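Local coordinates for protein ATP-dependent DNA helicase (Mycobacterium smegmatis, PDB 5V9X) that probably couples ATP hydrolysis to 3'-to-5' movement along single-stranded DNA, unwinding RNA:DNA duplexes as a helicase of the Lhr family, at residues A[397-400]-A[401-405]; A[406-409]-A[410-414]; A[441-444]-A[445-449]; A[649-652]-A[653-657]. One frame throughout, in Å; residues are numbered along the deposited sequence.

Contact 1: residues A[397-400]-A[401-405]; sequences VIQV and EAPPS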
loop_
_atom_site.group_PDB
_atom_site.type_symbol
_atom_site.label_atom_id
_atom_site.label_comp_id
_atom_site.label_asym_id
_atom_site.label_seq_id
_atom_site.Cartn_x
_atom_site.Cartn_y
_atom_site.Cartn_z
ATOM N N VAL A 397 4.514 -11.658 -16.002
ATOM C CA VAL A 397 4.571 -10.383 -15.297
ATOM C C VAL A 397 6.037 -10.023 -15.108
ATOM O O VAL A 397 6.830 -10.850 -14.643
ATOM C CB VAL A 397 3.844 -10.431 -13.940
ATOM C CG1 VAL A 397 4.186 -9.196 -13.115
ATOM C CG2 VAL A 397 2.340 -10.530 -14.140
ATOM N N ILE A 398 6.398 -8.801 -15.482
ATOM C CA ILE A 398 7.744 -8.282 -15.289
ATOM C C ILE A 398 7.677 -7.176 -14.248
ATOM O O ILE A 398 6.836 -6.273 -14.343
ATOM C CB ILE A 398 8.348 -7.768 -16.605
ATOM C CG1 ILE A 398 8.458 -8.903 -17.624
ATOM C CG2 ILE A 398 9.707 -7.148 -16.352
ATOM C CD1 ILE A 398 9.010 -8.464 -18.961
ATOM N N GLN A 399 8.554 -7.251 -13.250
ATOM C CA GLN A 399 8.626 -6.263 -12.181
ATOM C C GLN A 399 9.931 -5.493 -12.333
ATOM O O GLN A 399 11.015 -6.063 -12.176
ATOM C CB GLN A 399 8.537 -6.928 -10.809
ATOM C CG GLN A 399 8.762 -5.977 -9.644
ATOM C CD GLN A 399 7.711 -4.889 -9.572
ATOM O OE1 GLN A 399 6.526 -5.146 -9.780
ATOM N NE2 GLN A 399 8.140 -3.665 -9.281
ATOM N N VAL A 400 9.824 -4.205 -12.644
ATOM C CA VAL A 400 10.985 -3.327 -12.747
ATOM C C VAL A 400 11.243 -2.732 -11.370
ATOM O O VAL A 400 10.345 -2.128 -10.774
ATOM C CB VAL A 400 10.762 -2.231 -13.800
ATOM C CG1 VAL A 400 11.676 -1.043 -13.544
ATOM C CG2 VAL A 400 11.008 -2.791 -15.192
ATOM N N GLU A 401 12.469 -2.918 -10.867
ATOM C CA GLU A 401 12.871 -2.582 -9.502
ATOM C C GLU A 401 12.176 -3.501 -8.502
ATOM O O GLU A 401 11.121 -4.068 -8.803
ATOM C CB GLU A 401 12.582 -1.110 -9.182
ATOM C CG GLU A 401 13.201 -0.601 -7.884
ATOM C CD GLU A 401 12.991 0.888 -7.675
ATOM O OE1 GLU A 401 11.927 1.406 -8.075
ATOM O OE2 GLU A 401 13.898 1.543 -7.118
ATOM N N ALA A 402 12.764 -3.673 -7.324
ATOM C CA ALA A 402 12.122 -4.474 -6.293
ATOM C C ALA A 402 10.754 -3.883 -5.959
ATOM O O ALA A 402 10.602 -2.657 -5.912
ATOM C CB ALA A 402 12.992 -4.539 -5.037
ATOM N N PRO A 403 9.739 -4.714 -5.743
ATOM C CA PRO A 403 8.398 -4.197 -5.445
ATOM C C PRO A 403 8.331 -3.640 -4.034
ATOM O O PRO A 403 9.220 -3.909 -3.212
ATOM C CB PRO A 403 7.503 -5.435 -5.611
ATOM C CG PRO A 403 8.403 -6.583 -5.346
ATOM C CD PRO A 403 9.762 -6.185 -5.843
ATOM N N PRO A 404 7.298 -2.853 -3.713
ATOM C CA PRO A 404 7.260 -2.194 -2.394
ATOM C C PRO A 404 7.194 -3.152 -1.215
ATOM O O PRO A 404 7.546 -2.752 -0.099
ATOM C CB PRO A 404 6.000 -1.320 -2.474
ATOM C CG PRO A 404 5.170 -1.939 -3.547
ATOM C CD PRO A 404 6.150 -2.462 -4.550
ATOM N N SER A 405 6.754 -4.391 -1.415
ATOM C CA SER A 405 6.746 -5.380 -0.346
ATOM C C SER A 405 6.694 -6.767 -0.970
ATOM O O SER A 405 6.507 -6.920 -2.180
ATOM C CB SER A 405 5.572 -5.164 0.612
ATOM O OG SER A 405 4.332 -5.263 -0.065
#
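E401 is the first residue past the end of strand 394-400, and its carbonyl is taken at once by the side chain of Q399, two residues back. Q399 NE2 donates to E401 O at 3.0 Å, with an N-H...O angle of 155°. The acceptor lies in the plane of the Q399 amide, while the donor stands tilted from the plane of the E401 carbonyl. With Q399 CG anti to the backbone N (chi1 174°), CG comes close to the same oxygen, and a bend at chi2 then turns the amide so that NE2 reaches it. E401 itself has a positive phi of 68°, which swings the chain out of the strand direction; its carboxylate runs the other way, extended, and OE1 accepts from N298. At A402 the backbone is anchored outside the segments, its N to D435 and its O to N298. P403 comes back against the strand residue: its CD lies 3.9 Å from Q399 CG, and its CB is 4.0 Å from Q399 CD, the two side chains crossing at a slant. The loop is the link between strand 394-400 and helix 406-413 in the second RecA-like domain of this superfamily 2 helicase. Q399 OE1 accepts from R412 NH1 of that helix; NE2 also donates to N298 OD1. P404 follows, packing on a guanine base of the bound DNA, which puts the loop at the strand being tracked. S405 occupies the N-cap of helix 406-413, with OG capping a backbone N in its first turn.

Contact 2: residues A[406-409]-A[410-414]; sequences VASG and LQRVG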
loop_
_atom_site.group_PDB
_atom_site.type_symbol
_atom_site.label_atom_id
_atom_site.label_comp_id
_atom_site.label_asym_id
_atom_site.label_seq_id
_atom_site.Cartn_x
_atom_site.Cartn_y
_atom_site.Cartn_z
ATOM N N VAL A 406 6.870 -7.782 -0.121
ATOM C CA VAL A 406 6.797 -9.160 -0.591
ATOM C C VAL A 406 5.368 -9.512 -0.982
ATOM O O VAL A 406 5.133 -10.190 -1.991
ATOM C CB VAL A 406 7.345 -10.118 0.481
ATOM C CG1 VAL A 406 7.125 -11.568 0.076
ATOM C CG2 VAL A 406 8.822 -9.847 0.719
ATOM N N ALA A 407 4.391 -9.048 -0.196
ATOM C CA ALA A 407 2.994 -9.335 -0.502
ATOM C C ALA A 407 2.605 -8.794 -1.872
ATOM O O ALA A 407 1.933 -9.483 -2.651
ATOM C CB ALA A 407 2.089 -8.755 0.584
ATOM N N SER A 408 3.026 -7.568 -2.191
ATOM C CA SER A 408 2.681 -6.997 -3.489
ATOM C C SER A 408 3.329 -7.780 -4.623
ATOM O O SER A 408 2.694 -8.027 -5.655
ATOM C CB SER A 408 3.084 -5.523 -3.546
ATOM O OG SER A 408 4.486 -5.376 -3.668
ATOM N N GLY A 409 4.589 -8.189 -4.448
ATOM C CA GLY A 409 5.231 -9.022 -5.453
ATOM C C GLY A 409 4.473 -10.309 -5.715
ATOM O O GLY A 409 4.402 -10.779 -6.852
ATOM N N LEU A 410 3.894 -10.898 -4.665
ATOM C CA LEU A 410 3.055 -12.078 -4.839
ATOM C C LEU A 410 1.737 -11.732 -5.516
ATOM O O LEU A 410 1.193 -12.550 -6.267
ATOM C CB LEU A 410 2.793 -12.741 -3.487
ATOM C CG LEU A 410 3.945 -13.530 -2.866
ATOM C CD1 LEU A 410 3.627 -13.888 -1.428
ATOM C CD2 LEU A 410 4.222 -14.782 -3.681
ATOM N N GLN A 411 1.205 -10.538 -5.256
ATOM C CA GLN A 411 -0.035 -10.128 -5.905
ATOM C C GLN A 411 0.198 -9.741 -7.361
ATOM O O GLN A 411 -0.599 -10.096 -8.236
ATOM C CB GLN A 411 -0.668 -8.969 -5.132
ATOM C CG GLN A 411 -1.221 -9.362 -3.769
ATOM C CD GLN A 411 -2.506 -10.169 -3.863
ATOM O OE1 GLN A 411 -2.987 -10.478 -4.957
ATOM N NE2 GLN A 411 -3.073 -10.511 -2.710
ATOM N N ARG A 412 1.292 -9.029 -7.637
ATOM C CA ARG A 412 1.577 -8.591 -8.999
ATOM C C ARG A 412 1.869 -9.780 -9.909
ATOM O O ARG A 412 1.241 -9.943 -10.960
ATOM C CB ARG A 412 2.745 -7.601 -8.996
ATOM C CG ARG A 412 2.388 -6.247 -8.401
ATOM C CD ARG A 412 3.537 -5.261 -8.495
ATOM N NE ARG A 412 3.244 -4.031 -7.765
ATOM C CZ ARG A 412 4.055 -2.980 -7.710
ATOM N NH1 ARG A 412 5.217 -3.000 -8.349
ATOM N NH2 ARG A 412 3.703 -1.905 -7.017
ATOM N N VAL A 413 2.827 -10.626 -9.518
ATOM C CA VAL A 413 3.155 -11.800 -10.324
ATOM C C VAL A 413 1.943 -12.712 -10.464
ATOM O O VAL A 413 1.801 -13.422 -11.467
ATOM C CB VAL A 413 4.364 -12.542 -9.716
ATOM C CG1 VAL A 413 4.635 -13.849 -10.454
ATOM C CG2 VAL A 413 5.601 -11.650 -9.749
ATOM N N GLY A 414 1.036 -12.686 -9.484
ATOM C CA GLY A 414 -0.169 -13.495 -9.552
ATOM C C GLY A 414 -1.058 -13.194 -10.742
ATOM O O GLY A 414 -1.873 -14.043 -11.119
#
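V406 O, A407 O, S408 O and G409 O each accept the amide four residues on, so backbone bonds carry most of this contact. L410 N reaches V406 O at 3.0 Å and Q411 N reaches A407 O at 2.9 Å. R412 N donates to S408 O, and V413 N to G409 O at 3.1 Å.

Apolar contact is slight: V406 CG1 and L410 CD1 stand 4.5 Å apart on one side of the helix. Other side chains lean on the backbone. Q411 CG lies 3.3 Å from A407 O, and V413 CG2 is equally near G409 O. In R412, CG sits beside its own backbone N (chi1 -71°), which brings R412 CG to 3.3 Å from S408 O; from there the chain runs extended to NE, with S408 CB oblique to the guanidinium.

The polar ends look elsewhere. S408 OG bonds back to S405 O, R412 NH1 donates to Q399 OE1 and N298 OD1, and Q411 NE2 reaches T228 OG1 of the first RecA-like domain, with its side chain about 5 Å from the bound ATP analogue.

This is the helix of the beta-alpha-beta unit made by strand 394-400, helix 406-413 and strand 424-429. V406, L410 and V413 turn to M446 of helix 433-448, and L410 and V413 also meet F256 of strand 256-262.

Contact 3: residues A[441-444]-A[445-449]; sequences VTVQ and RMQTG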
loop_
_atom_site.group_PDB
_atom_site.type_symbol
_atom_site.label_atom_id
_atom_site.label_comp_id
_atom_site.label_asym_id
_atom_site.label_seq_id
_atom_site.Cartn_x
_atom_site.Cartn_y
_atom_site.Cartn_z
ATOM N N VAL A 441 16.174 -10.873 -2.304
ATOM C CA VAL A 441 15.463 -11.150 -1.057
ATOM C C VAL A 441 13.964 -11.235 -1.308
ATOM O O VAL A 441 13.271 -12.086 -0.738
ATOM C CB VAL A 441 15.801 -10.086 0.004
ATOM C CG1 VAL A 441 14.965 -10.295 1.257
ATOM C CG2 VAL A 441 17.281 -10.124 0.344
ATOM N N THR A 442 13.443 -10.368 -2.177
ATOM C CA THR A 442 12.017 -10.395 -2.484
ATOM C C THR A 442 11.619 -11.724 -3.115
ATOM O O THR A 442 10.638 -12.351 -2.698
ATOM C CB THR A 442 11.656 -9.228 -3.401
ATOM O OG1 THR A 442 11.957 -7.994 -2.740
ATOM C CG2 THR A 442 10.177 -9.264 -3.743
ATOM N N VAL A 443 12.372 -12.171 -4.124
ATOM C CA VAL A 443 12.119 -13.479 -4.725
ATOM C C VAL A 443 12.228 -14.575 -3.674
ATOM O O VAL A 443 11.425 -15.516 -3.648
ATOM C CB VAL A 443 13.085 -13.722 -5.900
ATOM C CG1 VAL A 443 13.065 -15.185 -6.325
ATOM C CG2 VAL A 443 12.730 -12.824 -7.072
ATOM N N GLN A 444 13.217 -14.462 -2.785
ATOM C CA GLN A 444 13.401 -15.456 -1.734
ATOM C C GLN A 444 12.173 -15.541 -0.834
ATOM O O GLN A 444 11.647 -16.632 -0.582
ATOM C CB GLN A 444 14.650 -15.113 -0.923
ATOM C CG GLN A 444 14.901 -16.014 0.266
ATOM C CD GLN A 444 16.092 -15.560 1.082
ATOM O OE1 GLN A 444 17.237 -15.893 0.771
ATOM N NE2 GLN A 444 15.832 -14.783 2.128
ATOM N N ARG A 445 11.697 -14.393 -0.343
ATOM C CA ARG A 445 10.542 -14.389 0.549
ATOM C C ARG A 445 9.268 -14.812 -0.173
ATOM O O ARG A 445 8.389 -15.427 0.441
ATOM C CB ARG A 445 10.365 -13.004 1.172
ATOM C CG ARG A 445 11.608 -12.456 1.870
ATOM C CD ARG A 445 11.657 -12.835 3.341
ATOM N NE ARG A 445 10.817 -11.964 4.161
ATOM C CZ ARG A 445 10.658 -12.100 5.473
ATOM N NH1 ARG A 445 11.277 -13.078 6.120
ATOM N NH2 ARG A 445 9.876 -11.262 6.139
ATOM N N MET A 446 9.146 -14.491 -1.465
ATOM C CA MET A 446 7.958 -14.883 -2.222
ATOM C C MET A 446 7.852 -16.397 -2.343
ATOM O O MET A 446 6.754 -16.959 -2.250
ATOM C CB MET A 446 7.982 -14.251 -3.613
ATOM C CG MET A 446 7.757 -12.757 -3.647
ATOM S SD MET A 446 8.203 -12.070 -5.257
ATOM C CE MET A 446 6.952 -12.814 -6.300
ATOM N N GLN A 447 8.981 -17.072 -2.568
ATOM C CA GLN A 447 8.960 -18.522 -2.712
ATOM C C GLN A 447 8.585 -19.215 -1.408
ATOM O O GLN A 447 7.967 -20.285 -1.434
ATOM C CB GLN A 447 10.318 -19.014 -3.215
ATOM C CG GLN A 447 10.678 -18.507 -4.607
ATOM C CD GLN A 447 12.094 -18.864 -5.018
ATOM O OE1 GLN A 447 12.922 -19.235 -4.185
ATOM N NE2 GLN A 447 12.378 -18.753 -6.312
ATOM N N THR A 448 8.937 -18.627 -0.264
ATOM C CA THR A 448 8.580 -19.174 1.038
ATOM C C THR A 448 7.344 -18.514 1.643
ATOM O O THR A 448 6.901 -18.930 2.718
ATOM C CB THR A 448 9.757 -19.043 2.012
ATOM O OG1 THR A 448 10.062 -17.658 2.217
ATOM C CG2 THR A 448 10.986 -19.751 1.463
ATOM N N GLY A 449 6.780 -17.504 0.988
ATOM C CA GLY A 449 5.575 -16.870 1.489
ATOM C C GLY A 449 5.762 -16.046 2.743
ATOM O O GLY A 449 4.824 -15.912 3.533
#
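R445 N donates to V441 O at 2.8 Å, a nearly straight bond with an N-H...O angle of 165°. M446 N and Q447 N repeat the pattern on T442 O and V443 O; the next bond, from T448 N to Q444 O, has stretched to 3.4 Å and is weak.

Three side-chain pairs add to these bonds. V441 and R445 lie alongside each other, pointing the same way, with V441 CG1 4.0 Å from R445 CG; beyond that the arginine bends at chi2 and chi3. T442 CG2 meets M446 SD at 3.8 Å, the two side chains lying askew, and M446 SD is also 3.5 Å from T442 O. V443 CG1 approaches Q447 NE2 to 3.6 Å; with Q447 CG beside its own backbone N (chi1 -64°) and the chain extended from there, the amide passes across the valine, and NE2 bonds to K654 O.

G449, with positive phi, is the C-prime residue of a Schellman motif that closes the helix: D450 N turns back to R445 O, and G449 N makes a weak bond to M446 O.

Three neighbouring elements pack on helix 433-448 here. R445 meets V406 of helix 406-413, V443 packs against L258 and V260 of strand 256-262, and V441 with Q444 against F636 of helix 627-640, while Q444 OE1 accepts from R651.

Contact 4: residues A[649-652]-A[653-657]; sequences DKRC and QKMGF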
loop_
_atom_site.group_PDB
_atom_site.type_symbol
_atom_site.label_atom_id
_atom_site.label_comp_id
_atom_site.label_asym_id
_atom_site.label_seq_id
_atom_site.Cartn_x
_atom_site.Cartn_y
_atom_site.Cartn_z
ATOM N N ASP A 649 26.692 -20.095 -6.456
ATOM C CA ASP A 649 25.944 -20.312 -7.691
ATOM C C ASP A 649 24.690 -21.143 -7.444
ATOM O O ASP A 649 23.629 -20.854 -8.008
ATOM C CB ASP A 649 26.837 -20.983 -8.736
ATOM C CG ASP A 649 27.924 -20.060 -9.254
ATOM O OD1 ASP A 649 27.936 -18.874 -8.861
ATOM O OD2 ASP A 649 28.770 -20.521 -10.049
ATOM N N LYS A 650 24.791 -22.180 -6.607
ATOM C CA LYS A 650 23.610 -22.966 -6.256
ATOM C C LYS A 650 22.539 -22.081 -5.632
ATOM O O LYS A 650 21.356 -22.175 -5.979
ATOM C CB LYS A 650 23.979 -24.090 -5.286
ATOM C CG LYS A 650 25.243 -24.863 -5.608
ATOM C CD LYS A 650 25.645 -25.697 -4.397
ATOM C CE LYS A 650 27.118 -26.068 -4.419
ATOM N NZ LYS A 650 27.640 -26.281 -3.040
ATOM N N ARG A 651 22.944 -21.214 -4.702
ATOM C CA ARG A 651 21.990 -20.367 -3.996
ATOM C C ARG A 651 21.273 -19.419 -4.951
ATOM O O ARG A 651 20.060 -19.207 -4.833
ATOM C CB ARG A 651 22.712 -19.580 -2.904
ATOM C CG ARG A 651 21.810 -18.733 -2.035
ATOM C CD ARG A 651 21.129 -19.568 -0.969
ATOM N NE ARG A 651 21.050 -18.838 0.292
ATOM C CZ ARG A 651 20.041 -18.048 0.637
ATOM N NH1 ARG A 651 19.010 -17.890 -0.179
ATOM N NH2 ARG A 651 20.059 -17.419 1.804
ATOM N N CYS A 652 22.005 -18.842 -5.905
ATOM C CA CYS A 652 21.400 -17.885 -6.823
ATOM C C CYS A 652 20.442 -18.557 -7.800
ATOM O O CYS A 652 19.461 -17.936 -8.224
ATOM C CB CYS A 652 22.487 -17.129 -7.589
ATOM S SG CYS A 652 23.492 -16.021 -6.574
ATOM N N GLN A 653 20.699 -19.815 -8.165
ATOM C CA GLN A 653 19.903 -20.451 -9.210
ATOM C C GLN A 653 18.519 -20.865 -8.724
ATOM O O GLN A 653 17.574 -20.886 -9.521
ATOM C CB GLN A 653 20.647 -21.658 -9.783
ATOM C CG GLN A 653 21.812 -21.275 -10.683
ATOM C CD GLN A 653 21.416 -20.287 -11.771
ATOM O OE1 GLN A 653 20.327 -20.375 -12.344
ATOM N NE2 GLN A 653 22.299 -19.338 -12.057
ATOM N N LYS A 654 18.368 -21.195 -7.442
ATOM C CA LYS A 654 17.034 -21.453 -6.912
ATOM C C LYS A 654 16.241 -20.173 -6.683
ATOM O O LYS A 654 15.102 -20.242 -6.204
ATOM C CB LYS A 654 17.121 -22.270 -5.618
ATOM C CG LYS A 654 18.164 -21.790 -4.629
ATOM C CD LYS A 654 18.348 -22.800 -3.507
ATOM C CE LYS A 654 18.789 -24.152 -4.048
ATOM N NZ LYS A 654 19.059 -25.126 -2.954
ATOM N N MET A 655 16.814 -19.015 -7.009
ATOM C CA MET A 655 16.078 -17.764 -7.097
ATOM C C MET A 655 15.747 -17.375 -8.528
ATOM O O MET A 655 15.013 -16.402 -8.735
ATOM C CB MET A 655 16.873 -16.630 -6.445
ATOM C CG MET A 655 16.972 -16.740 -4.946
ATOM S SD MET A 655 18.063 -15.504 -4.235
ATOM C CE MET A 655 17.992 -15.998 -2.518
ATOM N N GLY A 656 16.268 -18.102 -9.514
ATOM C CA GLY A 656 16.031 -17.763 -10.900
ATOM C C GLY A 656 16.959 -16.718 -11.467
ATOM O O GLY A 656 16.616 -16.084 -12.470
ATOM N N PHE A 657 18.122 -16.507 -10.849
ATOM C CA PHE A 657 19.108 -15.567 -11.372
ATOM C C PHE A 657 19.441 -15.894 -12.822
ATOM O O PHE A 657 19.680 -17.053 -13.170
ATOM C CB PHE A 657 20.380 -15.608 -10.519
ATOM C CG PHE A 657 20.318 -14.755 -9.279
ATOM C CD1 PHE A 657 19.159 -14.680 -8.522
ATOM C CD2 PHE A 657 21.432 -14.045 -8.859
ATOM C CE1 PHE A 657 19.109 -13.899 -7.383
ATOM C CE2 PHE A 657 21.388 -13.265 -7.720
ATOM C CZ PHE A 657 20.225 -13.192 -6.982
#
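C652 lies over one face of the F657 ring. Its CB stands 3.9 Å from the ring centroid and 28° off the normal, a CH-pi contact, while SG approaches obliquely at 4.1 Å as a sulfur-aromatic contact. SG is set beside the cysteine's own backbone N (chi1 -68°), which places it near CD2 and CE2 of the ring.

R651 and M655 cross at a slant, the guanidinium meeting the methionine methyl CE at its NH1. The arginine is steered from outside, by a salt bridge from NH2 to E639. K654 CG, between its backbone N and carbonyl carbon, lies 3.2 Å from R651 O, and the chain runs past K650 O.

The turn hinges on C652 O, which accepts from two amides on opposite faces of its plane: M655 N at 3.1 Å and F657 N at 3.3 Å. Further back, Q653 N still holds D649 O in the helical manner.

G656, at positive phi (84°), closes the type I turn that starts at Q653, and G656 N donates to Q653 O at 3.1 Å. This bond and the one from F657 N to C652 O make a Schellman motif ending helix 645-653, and it leads the chain into edge strand 657-659 of the second RecA-like sheet.

How the contacts relate
The four contacts follow one another along the chain, and the first three are close neighbours. Contact 1 leads from strand 394-400 straight into the helix of contact 2, their centres about 8 Å apart. Contact 3, on helix 433-448, has its centre about 10 Å from that of contact 2 and about 12 Å from that of contact 1, touching both, with P403 CG against T442 CG2. Contact 4 comes some 200 residues later, yet its centre is about 12 Å from that of contact 3; about 11 Å separates its nearest atoms from contacts 1 and 2. Helix 433-448 thus bridges the DNA-side loop and nucleotide-side helix to strand 657-659, joining distant chain regions around one parallel sheet.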